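PDB 1Y2M: phenylalanine ammonia-lyase from Rhodosporidium toruloides, which catalyses the non-oxidative deamination of L-phenylalanine and L-tyrosine to trans-cinnamate and p-coumarate, releasing ammonium, and works as a homotetramer. Local coordinates for residues 70-75 with 169-174; 75-80 with 282-287; 82-87 with 183-188; 158-163 with 272-277; 278-283 with 384-389. All blocks are in the same frame, centred on the assembly; numbering follows the deposited sequence. Where two conformers were deposited one is given.

Contact 1 (70-75 with 169-174); sequences GDVVSA and MTIRVN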
# COMPACT_ATOMS: atom_id res chain seq x y z
N GLY B 70 -23.94 8.69 19.11
CA GLY B 70 -24.06 10.08 19.54
C GLY B 70 -23.84 10.24 21.04
O GLY B 70 -23.20 11.20 21.46
N ASP B 71 -24.36 9.29 21.83
CA ASP B 71 -24.18 9.29 23.29
C ASP B 71 -22.70 9.19 23.61
O ASP B 71 -22.20 9.91 24.49
CB ASP B 71 -24.82 8.07 23.91
CG ASP B 71 -26.33 8.09 23.95
OD1 ASP B 71 -26.95 9.18 24.06
OD2 ASP B 71 -26.91 6.95 23.97
N VAL B 72 -22.00 8.28 22.91
CA VAL B 72 -20.56 8.08 23.16
C VAL B 72 -19.79 9.39 22.94
O VAL B 72 -19.00 9.84 23.78
CB VAL B 72 -19.97 6.94 22.30
CG1 VAL B 72 -18.45 6.97 22.34
CG2 VAL B 72 -20.53 5.56 22.71
N VAL B 73 -20.08 10.02 21.81
CA VAL B 73 -19.41 11.30 21.49
C VAL B 73 -19.76 12.35 22.56
O VAL B 73 -18.89 13.10 22.99
CB VAL B 73 -19.79 11.80 20.11
CG1 VAL B 73 -19.17 13.22 19.84
CG2 VAL B 73 -19.32 10.84 19.03
N SER B 74 -21.01 12.41 22.99
CA SER B 74 -21.38 13.40 24.04
C SER B 74 -20.59 13.22 25.33
O SER B 74 -20.15 14.19 25.95
CB SER B 74 -22.87 13.40 24.34
OG SER B 74 -23.35 12.18 24.88
N ALA B 75 -20.38 11.96 25.73
CA ALA B 75 -19.62 11.68 26.97
C ALA B 75 -18.13 11.94 26.73
O ALA B 75 -17.46 12.50 27.58
CB ALA B 75 -19.83 10.25 27.36
N MSE B 169 -13.69 4.71 28.57
CA MSE B 169 -14.24 4.44 29.91
C MSE B 169 -15.74 4.27 29.85
O MSE B 169 -16.28 3.42 30.57
CB MSE B 169 -13.84 5.50 30.92
CG MSE B 169 -12.35 5.50 31.09
SE MSE B 169 -11.83 6.58 32.71
CE MSE B 169 -12.02 8.44 31.93
N THR B 170 -16.41 5.06 29.02
CA THR B 170 -17.86 5.02 28.90
C THR B 170 -18.31 3.65 28.35
O THR B 170 -19.23 2.98 28.85
CB THR B 170 -18.35 6.15 27.97
OG1 THR B 170 -17.94 7.43 28.49
CG2 THR B 170 -19.81 6.13 27.83
N ILE B 171 -17.67 3.26 27.23
CA ILE B 171 -18.02 1.98 26.57
C ILE B 171 -17.65 0.84 27.50
O ILE B 171 -18.39 -0.13 27.62
CB ILE B 171 -17.30 1.85 25.20
CG1 ILE B 171 -17.83 2.90 24.24
CG2 ILE B 171 -17.31 0.45 24.67
CD1 ILE B 171 -16.96 3.06 22.97
N ARG B 172 -16.51 0.96 28.18
CA ARG B 172 -16.09 -0.10 29.09
C ARG B 172 -17.16 -0.33 30.16
O ARG B 172 -17.54 -1.47 30.42
CB ARG B 172 -14.76 0.23 29.78
CG ARG B 172 -14.36 -0.76 30.85
CD ARG B 172 -14.85 -2.17 30.45
NE ARG B 172 -13.78 -2.90 29.95
CZ ARG B 172 -13.81 -4.02 29.23
NH1 ARG B 172 -14.90 -4.67 28.80
NH2 ARG B 172 -12.65 -4.48 28.93
N VAL B 173 -17.68 0.74 30.76
CA VAL B 173 -18.73 0.60 31.75
C VAL B 173 -19.97 -0.07 31.16
O VAL B 173 -20.53 -1.00 31.74
CB VAL B 173 -19.12 1.95 32.41
CG1 VAL B 173 -20.34 1.81 33.28
CG2 VAL B 173 -17.93 2.50 33.22
N ASN B 174 -20.41 0.44 30.02
CA ASN B 174 -21.61 -0.11 29.41
C ASN B 174 -21.45 -1.59 29.18
O ASN B 174 -22.36 -2.35 29.48
CB ASN B 174 -21.89 0.59 28.09
CG ASN B 174 -23.26 0.24 27.52
OD1 ASN B 174 -24.28 0.63 28.07
ND2 ASN B 174 -23.27 -0.48 26.39
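Ala-75, whose methyl group meets Thr-170, also gives its backbone N-H to an oxygen that two donors share. That oxygen, Asp-71 O, receives Ala-75 N at 3.0 Å as an ordinary helical bond and Ser-74 OG at 2.6 Å as an additional one. The hydroxyl comes in bent, with a C=O...OG angle of 116°, tilted 25° from the carbonyl plane. Serine suits the place because its side chain is short enough to fold back onto its own helix, and its oxygen there also receives Arg-80 NH1, which forms a salt bridge with Asp-71 OD1. Across the contact, Thr-170 turns two different atoms to the alanine: Ala-75 CB lies 3.6 Å from Thr-170 OG1 and 4.1 Å from Thr-170 CG2. With chi1 at -59°, OG1 stands beside the threonine's backbone N, where it bonds to the carbonyl of Arg-166 one turn earlier, so the hydroxyl is satisfied even where it meets the Ala-75 methyl. The same Arg-166 sends NH2 to Ala-75 O, adding a polar tie between the helices. Next to this pair, Val-72 CG2 and Ile-171 CG1 touch at 4.1 Å, two branched chains that cross obliquely in the interior. Ala-75, with its single methyl against Thr-170, suits a close approach; the nearest CA atoms, Val-72 CA and Thr-170 CA, are 7.0 Å apart. Helix 273-303 lies against both partners, Thr-280 on Val-72 and Ala-273 on Ile-171. This is buried helix-helix packing, as expected in the largely helical fold of the PAL/histidase family.

Contact 2 (75-80 with 282-287); sequences AARKGR and ALHDAH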
# COMPACT_ATOMS: atom_id res chain seq x y z
N ALA B 75 -20.38 11.96 25.73
CA ALA B 75 -19.62 11.68 26.97
C ALA B 75 -18.13 11.94 26.73
O ALA B 75 -17.46 12.50 27.58
CB ALA B 75 -19.83 10.25 27.36
N ALA B 76 -17.62 11.54 25.57
CA ALA B 76 -16.18 11.68 25.28
C ALA B 76 -15.74 13.13 25.13
O ALA B 76 -14.71 13.53 25.67
CB ALA B 76 -15.81 10.93 24.03
N ARG B 77 -16.50 13.89 24.32
CA ARG B 77 -16.15 15.27 23.94
C ARG B 77 -16.87 16.40 24.63
O ARG B 77 -16.37 17.54 24.66
CB ARG B 77 -16.47 15.46 22.49
CG ARG B 77 -15.51 14.78 21.62
CD ARG B 77 -15.61 15.38 20.17
NE ARG B 77 -14.59 14.72 19.38
CZ ARG B 77 -14.67 14.46 18.08
NH1 ARG B 77 -15.75 14.76 17.37
NH2 ARG B 77 -13.65 13.86 17.51
N LYS B 78 -18.09 16.16 25.11
CA LYS B 78 -18.92 17.26 25.61
C LYS B 78 -19.16 17.27 27.12
O LYS B 78 -20.01 18.02 27.63
CB LYS B 78 -20.29 17.29 24.91
CG LYS B 78 -20.27 17.20 23.41
CD LYS B 78 -19.74 18.45 22.79
CE LYS B 78 -19.85 18.40 21.27
NZ LYS B 78 -19.65 19.77 20.75
N GLY B 79 -18.40 16.46 27.85
CA GLY B 79 -18.50 16.43 29.30
C GLY B 79 -19.82 15.97 29.89
O GLY B 79 -20.11 16.26 31.05
N ARG B 80 -20.60 15.22 29.13
CA ARG B 80 -21.87 14.76 29.62
C ARG B 80 -21.70 13.83 30.80
O ARG B 80 -20.84 12.95 30.75
CB ARG B 80 -22.58 13.96 28.56
CG ARG B 80 -24.01 13.61 28.95
CD ARG B 80 -24.60 12.95 27.78
NE ARG B 80 -26.00 12.57 27.98
CZ ARG B 80 -26.65 11.82 27.11
NH1 ARG B 80 -26.04 11.44 25.97
NH2 ARG B 80 -27.90 11.46 27.36
N ALA B 282 -14.08 8.85 15.15
CA ALA B 282 -13.66 8.99 13.75
C ALA B 282 -14.83 8.85 12.77
O ALA B 282 -14.94 9.60 11.78
CB ALA B 282 -12.56 8.02 13.45
N LEU B 283 -15.74 7.93 13.06
CA LEU B 283 -16.90 7.78 12.20
C LEU B 283 -17.82 8.99 12.27
O LEU B 283 -18.30 9.49 11.25
CB LEU B 283 -17.67 6.53 12.57
CG LEU B 283 -18.89 6.30 11.65
CD1 LEU B 283 -18.50 6.19 10.19
CD2 LEU B 283 -19.62 5.04 12.08
N HIS B 284 -18.07 9.47 13.50
CA HIS B 284 -18.80 10.73 13.67
C HIS B 284 -18.23 11.84 12.79
O HIS B 284 -18.97 12.50 12.03
CB HIS B 284 -18.77 11.11 15.15
CG HIS B 284 -19.27 12.49 15.47
ND1 HIS B 284 -18.50 13.62 15.28
CD2 HIS B 284 -20.42 12.90 16.07
CE1 HIS B 284 -19.19 14.67 15.71
NE2 HIS B 284 -20.35 14.27 16.19
N ASP B 285 -16.92 11.99 12.82
CA ASP B 285 -16.31 13.10 12.09
C ASP B 285 -16.41 12.88 10.58
O ASP B 285 -16.64 13.81 9.82
CB ASP B 285 -14.88 13.29 12.58
CG ASP B 285 -14.78 13.86 13.99
OD1 ASP B 285 -15.77 14.35 14.56
OD2 ASP B 285 -13.66 13.84 14.52
N ALA B 286 -16.25 11.62 10.18
CA ALA B 286 -16.32 11.24 8.76
C ALA B 286 -17.70 11.52 8.23
O ALA B 286 -17.85 11.95 7.10
CB ALA B 286 -15.96 9.78 8.57
N HIS B 287 -18.73 11.27 9.02
CA HIS B 287 -20.10 11.55 8.52
C HIS B 287 -20.25 13.02 8.16
O HIS B 287 -20.87 13.41 7.16
CB HIS B 287 -21.14 11.25 9.58
CG HIS B 287 -21.47 9.79 9.78
ND1 HIS B 287 -21.82 8.94 8.75
CD2 HIS B 287 -21.62 9.08 10.93
CE1 HIS B 287 -22.12 7.76 9.26
NE2 HIS B 287 -22.02 7.82 10.58
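Arg-77 leaves the last turn of helix 69-77 with its CB directed toward Asp-285 and His-284 on helix 273-303. Its chain then runs extended from CG to NE (chi3 177°), a reach that suits arginine where the two backbones stand far apart: Arg-77 CA and His-284 CA are 11.5 Å from each other. NE is taken up by Glu-163 in a salt bridge, and it passes Leu-281 on the way. Beyond CZ, the end of the guanidinium meets the carboxylate through two bonds, one to each oxygen. Arg-77 NH1 donates to Asp-285 OD1 at 2.8 Å in an almost straight bond (174°); Arg-77 NH2 donates to Asp-285 OD2 at 3.0 Å. Both use the syn sides of the oxygens, and the two flat groups are nearly coplanar, 15° apart, which holds the guanidinium against rotation. Asp-285 OD1 has a second donor on its anti side, His-284 ND1 at 2.9 Å, lying well out of the carboxylate plane although the oxygen is near the plane of the imidazole. The histidine thus steadies the aspartate, while Arg-77 NH1 passes obliquely 3.6 Å from His-284 ND1. Removing the carboxylate with an alanine here would probably leave the arginine leaning on Glu-163 for its charge and His-284 ND1 without its acceptor. Around the bridge, helix 44-52 touches His-284 through Met-51, and helix 506-560 brings Asn-517 against Asp-285, so the ion pair links the end of helix 69-77 to helix 273-303, with helices 44-52 and 506-560 alongside.

Contact 3 (82-87 with 183-188); sequences VRVKDS and VRLVVL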
# COMPACT_ATOMS: atom_id res chain seq x y z
N VAL B 82 -22.19 10.69 33.23
CA VAL B 82 -22.42 9.30 32.88
C VAL B 82 -22.63 8.53 34.18
O VAL B 82 -21.91 8.75 35.16
CB VAL B 82 -21.22 8.71 32.08
CG1 VAL B 82 -21.38 7.23 31.81
CG2 VAL B 82 -21.00 9.47 30.81
N ARG B 83 -23.64 7.66 34.20
CA ARG B 83 -23.81 6.74 35.32
C ARG B 83 -24.39 5.39 34.86
O ARG B 83 -25.09 5.30 33.86
CB ARG B 83 -24.73 7.37 36.40
CG ARG B 83 -24.09 8.51 37.20
CD ARG B 83 -25.13 9.28 38.04
NE ARG B 83 -24.70 9.63 39.40
CZ ARG B 83 -24.58 8.75 40.40
NH1 ARG B 83 -24.83 7.45 40.21
NH2 ARG B 83 -24.20 9.16 41.61
N VAL B 84 -24.12 4.35 35.62
CA VAL B 84 -24.86 3.11 35.47
C VAL B 84 -26.31 3.40 35.81
O VAL B 84 -26.62 3.98 36.82
CB VAL B 84 -24.33 2.00 36.39
CG1 VAL B 84 -25.20 0.77 36.29
CG2 VAL B 84 -22.89 1.68 36.05
N LYS B 85 -27.22 2.91 34.96
CA LYS B 85 -28.63 3.14 35.18
C LYS B 85 -29.03 2.80 36.61
O LYS B 85 -28.66 1.76 37.15
CB LYS B 85 -29.46 2.33 34.19
CG LYS B 85 -30.94 2.59 34.36
CD LYS B 85 -31.74 2.22 33.15
CE LYS B 85 -33.24 2.41 33.39
NZ LYS B 85 -33.90 1.09 33.32
N ASP B 86 -29.81 3.71 37.21
CA ASP B 86 -30.30 3.58 38.57
C ASP B 86 -31.49 2.63 38.49
O ASP B 86 -32.64 3.06 38.34
CB ASP B 86 -30.70 4.99 39.06
CG ASP B 86 -31.05 5.04 40.53
OD1 ASP B 86 -31.26 6.16 41.05
OD2 ASP B 86 -31.14 3.98 41.17
N SER B 87 -31.20 1.34 38.53
CA SER B 87 -32.22 0.31 38.35
C SER B 87 -31.87 -0.93 39.17
O SER B 87 -30.74 -1.38 39.17
CB SER B 87 -32.33 -0.05 36.87
OG SER B 87 -32.47 -1.43 36.67
N VAL B 183 -17.73 -8.24 37.20
CA VAL B 183 -17.05 -7.07 37.75
C VAL B 183 -18.04 -6.32 38.65
O VAL B 183 -19.18 -6.06 38.24
CB VAL B 183 -16.54 -6.16 36.62
CG1 VAL B 183 -15.91 -4.89 37.20
CG2 VAL B 183 -15.51 -6.91 35.71
N ARG B 184 -17.62 -5.95 39.86
CA ARG B 184 -18.53 -5.29 40.79
C ARG B 184 -18.97 -3.90 40.35
O ARG B 184 -18.25 -3.16 39.68
CB ARG B 184 -17.91 -5.12 42.17
CG ARG B 184 -17.53 -6.43 42.91
CD ARG B 184 -16.63 -6.08 44.10
NE ARG B 184 -15.33 -5.62 43.62
CZ ARG B 184 -14.51 -4.79 44.26
NH1 ARG B 184 -14.79 -4.33 45.47
NH2 ARG B 184 -13.36 -4.46 43.68
N LEU B 185 -20.16 -3.54 40.80
CA LEU B 185 -20.71 -2.23 40.55
C LEU B 185 -19.79 -1.13 41.06
O LEU B 185 -19.61 -0.12 40.38
CB LEU B 185 -22.07 -2.09 41.21
CG LEU B 185 -22.79 -0.78 40.96
CD1 LEU B 185 -23.06 -0.58 39.48
CD2 LEU B 185 -24.10 -0.76 41.77
N VAL B 186 -19.16 -1.32 42.21
CA VAL B 186 -18.25 -0.33 42.74
C VAL B 186 -17.09 0.01 41.78
O VAL B 186 -16.62 1.17 41.73
CB VAL B 186 -17.73 -0.74 44.12
CG1 VAL B 186 -16.86 -1.94 44.05
CG2 VAL B 186 -17.01 0.41 44.76
N VAL B 187 -16.64 -0.99 41.02
CA VAL B 187 -15.61 -0.81 40.02
C VAL B 187 -16.15 0.06 38.85
O VAL B 187 -15.46 0.96 38.33
CB VAL B 187 -15.07 -2.16 39.51
CG1 VAL B 187 -14.14 -2.00 38.32
CG2 VAL B 187 -14.38 -2.88 40.62
N LEU B 188 -17.37 -0.22 38.42
CA LEU B 188 -17.95 0.54 37.33
C LEU B 188 -18.16 1.97 37.77
O LEU B 188 -17.86 2.92 37.02
CB LEU B 188 -19.30 -0.07 36.87
CG LEU B 188 -19.26 -1.56 36.50
CD1 LEU B 188 -20.62 -1.90 35.81
CD2 LEU B 188 -18.09 -1.94 35.67
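Val-84, at the end of the short strand 82-84, faces Leu-185 and Leu-188 in the first turn of helix 185-197. The strand is extended at Val-82 and Arg-83; past Val-84 the chain turns, with Asp-86 at the centre of an inverse gamma turn and Ser-87 capping helix 88-107 through a bond from Ile-90 N to its OG. On the other side Arg-184 occupies the N-cap position, and the bonds from Val-187 N and Leu-188 N to its carbonyl are weak. The nearest backbones are those of Val-84 and Leu-188, their CA atoms 7.6 Å apart. Valine fits here because both of its methyls can be used at once. Val-84 CG1 rests 4.1 Å from Leu-185 CD1, and Val-84 CG2 is as close to that same leucine carbon. CG2 also meets the root of the other leucine, Leu-188 CB, at 4.1 Å. Leu-185 reaches in because its CG lies opposite the backbone N (chi1 -176°), which swings CD1 over the valine. No polar atoms take part, and burial is only partial. Ile-90 and Ile-94 of helix 88-107 extend the apolar patch on one flank, and Val-173 and Leu-176 of helix 162-176 contribute further packing, while Arg-83 pairs with strand 60-62 in a parallel two-stranded sheet.

Contact 4 (158-163 with 272-277); sequences NSLPLE and TAVSAS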
# COMPACT_ATOMS: atom_id res chain seq x y z
N ASN B 158 2.93 11.14 22.60
CA ASN B 158 2.93 9.67 22.84
C ASN B 158 1.82 9.16 23.75
O ASN B 158 1.91 8.03 24.23
CB ASN B 158 4.28 9.23 23.39
CG ASN B 158 5.33 9.14 22.31
OD1 ASN B 158 4.95 8.87 21.16
ND2 ASN B 158 6.61 9.32 22.64
N SER B 159 0.81 9.99 23.98
CA SER B 159 -0.36 9.58 24.77
C SER B 159 -1.63 9.67 23.98
O SER B 159 -1.74 10.41 23.01
CB SER B 159 -0.50 10.47 26.00
OG SER B 159 -0.92 11.78 25.65
N LEU B 160 -2.59 8.85 24.37
CA LEU B 160 -3.87 8.81 23.69
C LEU B 160 -4.61 10.12 24.00
O LEU B 160 -4.59 10.66 25.13
CB LEU B 160 -4.76 7.66 24.14
CG LEU B 160 -4.58 6.27 23.58
CD1 LEU B 160 -5.51 5.33 24.37
CD2 LEU B 160 -4.85 6.24 22.08
N PRO B 161 -5.33 10.65 22.99
CA PRO B 161 -6.14 11.81 23.25
C PRO B 161 -7.12 11.61 24.41
O PRO B 161 -7.72 10.53 24.55
CB PRO B 161 -6.92 12.00 21.95
CG PRO B 161 -6.01 11.39 20.90
CD PRO B 161 -5.38 10.25 21.57
N LEU B 162 -7.32 12.68 25.17
CA LEU B 162 -8.17 12.60 26.37
C LEU B 162 -9.60 12.12 25.96
O LEU B 162 -10.23 11.30 26.65
CB LEU B 162 -8.21 13.94 27.13
CG LEU B 162 -6.81 14.39 27.59
CD1 LEU B 162 -7.01 15.76 28.24
CD2 LEU B 162 -6.20 13.39 28.53
N GLU B 163 -10.12 12.62 24.84
CA GLU B 163 -11.48 12.25 24.42
C GLU B 163 -11.59 10.74 24.15
O GLU B 163 -12.64 10.12 24.39
CB GLU B 163 -11.97 13.05 23.18
CG GLU B 163 -11.16 12.88 21.94
CD GLU B 163 -11.71 13.59 20.69
OE1 GLU B 163 -12.29 14.67 20.86
OE2 GLU B 163 -11.62 13.08 19.54
N THR B 272 -12.61 -4.27 23.75
CA THR B 272 -12.41 -3.49 22.55
C THR B 272 -12.74 -2.00 22.78
O THR B 272 -12.83 -1.23 21.83
CB THR B 272 -13.24 -4.02 21.38
OG1 THR B 272 -14.63 -3.72 21.61
CG2 THR B 272 -13.05 -5.50 21.20
N ALA B 273 -12.89 -1.58 24.03
CA ALA B 273 -13.40 -0.23 24.29
C ALA B 273 -12.58 0.91 23.75
O ALA B 273 -13.10 1.97 23.44
CB ALA B 273 -13.69 -0.04 25.76
N VAL B 274 -11.25 0.76 23.70
CA VAL B 274 -10.42 1.89 23.31
C VAL B 274 -10.51 2.07 21.79
O VAL B 274 -10.76 3.17 21.31
CB VAL B 274 -8.99 1.67 23.76
CG1 VAL B 274 -8.11 2.82 23.29
CG2 VAL B 274 -8.93 1.47 25.30
N SER B 275 -10.34 0.99 21.04
CA SER B 275 -10.51 1.10 19.59
C SER B 275 -11.94 1.48 19.21
O SER B 275 -12.15 2.30 18.30
CB SER B 275 -10.11 -0.20 18.90
OG SER B 275 -10.79 -1.28 19.50
N ALA B 276 -12.93 0.91 19.89
CA ALA B 276 -14.33 1.31 19.62
C ALA B 276 -14.54 2.81 19.91
O ALA B 276 -15.29 3.52 19.20
CB ALA B 276 -15.28 0.47 20.42
N SER B 277 -13.96 3.29 21.00
CA SER B 277 -14.07 4.71 21.31
C SER B 277 -13.50 5.55 20.17
O SER B 277 -14.14 6.45 19.60
CB SER B 277 -13.31 5.03 22.57
OG SER B 277 -13.36 6.43 22.74
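Leu-160 and Val-274 supply the apolar part of the contact: Leu-160 CD1 rests 3.8 Å from Val-274 CG1. Val-274 CG1 lies beside the carbonyl carbon, turned from the backbone N by a chi1 of 178°, which brings this one methyl to the leucine. Leucine serves well in the loop before helix 162-176, since its long branch can bridge a backbone gap of 9.5 Å between Leu-160 CA and Val-274 CA. Around them Val-165, Ala-168, Pro-217, Leu-218 and Leu-507 build a hydrophobic core. In the largely helical PAL/histidase fold, this core lies beside the start of helix 273-303, where Thr-272 holds the N-cap position without a capping bond from its side chain, whose hydroxyl goes to Glu-389. There Asp-214, which directly follows Ala-211, Ser-212 and Gly-213, which form the imidazolinone in the mature enzyme, accepts Ser-275 N, probably helped by the positive end of the helix. The side chain of Val-274 is about 11 Å from that of Asn-270, a probable cinnamate-binding residue. Among polar approaches, Ser-277 OG comes within 4.1 Å of Glu-163 O, too far for a bond; the hydroxyl is instead bonded to Val-164 O of the facing helix, which serine's short side chain can reach. Charge enters through the Glu-163 carboxylate, held by Arg-77 in a salt bridge. Beyond the leucine, Ser-159 O receives Arg-154 NH2 of a second subunit.

Contact 5 (278-283 with 384-389); sequences MATLAL and AVLTIE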
# COMPACT_ATOMS: atom_id res chain seq x y z
N MSE B 278 -12.23 5.31 19.84
CA MSE B 278 -11.60 6.13 18.80
C MSE B 278 -12.30 6.01 17.44
O MSE B 278 -12.42 7.01 16.69
CB MSE B 278 -10.12 5.82 18.64
CG MSE B 278 -9.44 6.90 17.86
SE MSE B 278 -7.49 6.78 18.08
CE MSE B 278 -7.00 8.71 17.66
N ALA B 279 -12.72 4.79 17.13
CA ALA B 279 -13.47 4.52 15.93
C ALA B 279 -14.80 5.27 15.88
O ALA B 279 -15.21 5.75 14.83
CB ALA B 279 -13.65 3.01 15.73
N THR B 280 -15.51 5.33 17.01
CA THR B 280 -16.77 6.07 17.07
C THR B 280 -16.56 7.54 16.80
O THR B 280 -17.29 8.15 16.01
CB THR B 280 -17.46 5.88 18.44
OG1 THR B 280 -17.84 4.51 18.61
CG2 THR B 280 -18.63 6.78 18.51
N LEU B 281 -15.53 8.14 17.41
CA LEU B 281 -15.21 9.54 17.17
C LEU B 281 -14.86 9.77 15.71
O LEU B 281 -15.28 10.78 15.11
CB LEU B 281 -14.09 9.95 18.11
CG LEU B 281 -14.55 9.91 19.59
CD1 LEU B 281 -13.33 9.90 20.47
CD2 LEU B 281 -15.44 11.11 19.94
N ALA B 282 -14.08 8.85 15.15
CA ALA B 282 -13.66 8.99 13.75
C ALA B 282 -14.83 8.85 12.77
O ALA B 282 -14.94 9.60 11.78
CB ALA B 282 -12.56 8.02 13.45
N LEU B 283 -15.74 7.93 13.06
CA LEU B 283 -16.90 7.78 12.20
C LEU B 283 -17.82 8.99 12.27
O LEU B 283 -18.30 9.49 11.25
CB LEU B 283 -17.67 6.53 12.57
CG LEU B 283 -18.89 6.30 11.65
CD1 LEU B 283 -18.50 6.19 10.19
CD2 LEU B 283 -19.62 5.04 12.08
N ALA B 384 -23.75 0.91 11.65
CA ALA B 384 -24.47 -0.23 12.20
C ALA B 384 -23.54 -1.13 13.01
O ALA B 384 -23.88 -1.57 14.11
CB ALA B 384 -25.12 -1.00 11.11
N VAL B 385 -22.33 -1.37 12.49
CA VAL B 385 -21.35 -2.24 13.17
C VAL B 385 -20.93 -1.64 14.52
O VAL B 385 -20.92 -2.30 15.59
CB VAL B 385 -20.14 -2.52 12.24
CG1 VAL B 385 -19.06 -3.24 12.98
CG2 VAL B 385 -20.60 -3.24 11.00
N LEU B 386 -20.50 -0.38 14.50
CA LEU B 386 -19.97 0.26 15.70
C LEU B 386 -21.07 0.46 16.72
O LEU B 386 -20.81 0.44 17.93
CB LEU B 386 -19.31 1.59 15.37
CG LEU B 386 -17.96 1.56 14.69
CD1 LEU B 386 -17.36 2.95 14.55
CD2 LEU B 386 -17.00 0.66 15.48
N THR B 387 -22.32 0.62 16.29
CA THR B 387 -23.39 0.75 17.26
C THR B 387 -23.51 -0.53 18.11
O THR B 387 -23.65 -0.49 19.35
CB THR B 387 -24.73 1.08 16.58
OG1 THR B 387 -24.64 2.37 15.96
CG2 THR B 387 -25.86 1.13 17.60
N ILE B 388 -23.47 -1.67 17.46
CA ILE B 388 -23.50 -2.96 18.19
C ILE B 388 -22.25 -3.08 19.04
O ILE B 388 -22.33 -3.50 20.22
CB ILE B 388 -23.64 -4.14 17.23
CG1 ILE B 388 -25.06 -4.18 16.70
CG2 ILE B 388 -23.35 -5.46 17.97
CD1 ILE B 388 -25.31 -5.21 15.66
N GLU B 389 -21.10 -2.72 18.47
CA GLU B 389 -19.83 -2.94 19.18
C GLU B 389 -19.75 -2.06 20.42
O GLU B 389 -19.40 -2.53 21.49
CB GLU B 389 -18.64 -2.71 18.23
CG GLU B 389 -17.29 -3.05 18.81
CD GLU B 389 -17.04 -4.52 19.01
OE1 GLU B 389 -17.94 -5.30 18.72
OE2 GLU B 389 -15.93 -4.85 19.49
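Leu-386 lays its CD1 methyl against Ala-279, Thr-280 and Leu-283. Leu-386 CD1 lies 3.5 Å from Ala-279 O and 3.9 Å from Ala-279 CB; the sister methyl, Leu-386 CD2, is 4.1 Å from that same CB. One turn along, Leu-283 CD2 meets Leu-386 CD1 at 3.9 Å as the two leucines slide past each other in opposite directions. Leu-386 CD1 also comes 3.9 Å from Thr-280 N. Alanine suits the facing position, as its single carbon leaves room for the leucine to press on the backbone. The extended end of Leu-386 (chi2 -174°) carries CD1 that far, bridging helix axes 10.5 Å apart that run 146° from parallel, roughly antiparallel. In the next shell, Thr-280 OG1 is bonded back to Ala-276 O, which fixes the threonine. Val-418 and Met-422 of helix 416-443 back Ala-279, while Leu-379 and His-383 of helix 368-391 pack on Leu-283. Farther out, Glu-389 forms a salt bridge with Arg-320 and a hydrogen bond with His-322 of a third subunit, so helix 368-391 continues from this core into the tetramer interface. Ala-279 O, under the methyl, already accepts Leu-283 N at 2.9 Å, so an apolar neighbour need not cost it a partner. Cohesion between the two helices therefore rests on dispersion and on exclusion of water, with shape fit in place of directional bonds.

Overall arrangement
Helix 273-303 is the common element: it carries one segment of contacts 2, 4 and 5 and also packs on both segments of contact 1. Contact 1 has its centre 10 Å from that of contact 2, 11 Å from contact 5 and 12 Å from contact 4. Contact 3, its centre 23 Å from those of contacts 2 and 5, meets contact 1 through Val-173 CG1, 3.8 Å from Val-84 CG2, and does not touch contacts 4 or 5. Contacts 4 and 5 meet where Thr-272 OG1 lies 2.7 Å from Glu-389 OE2. The probable cinnamate-binding Asn-270 has its side chain about 11 Å from that of Val-274 in contact 4; Arg-172 NH2 of contact 1 bonds Asn-270 O.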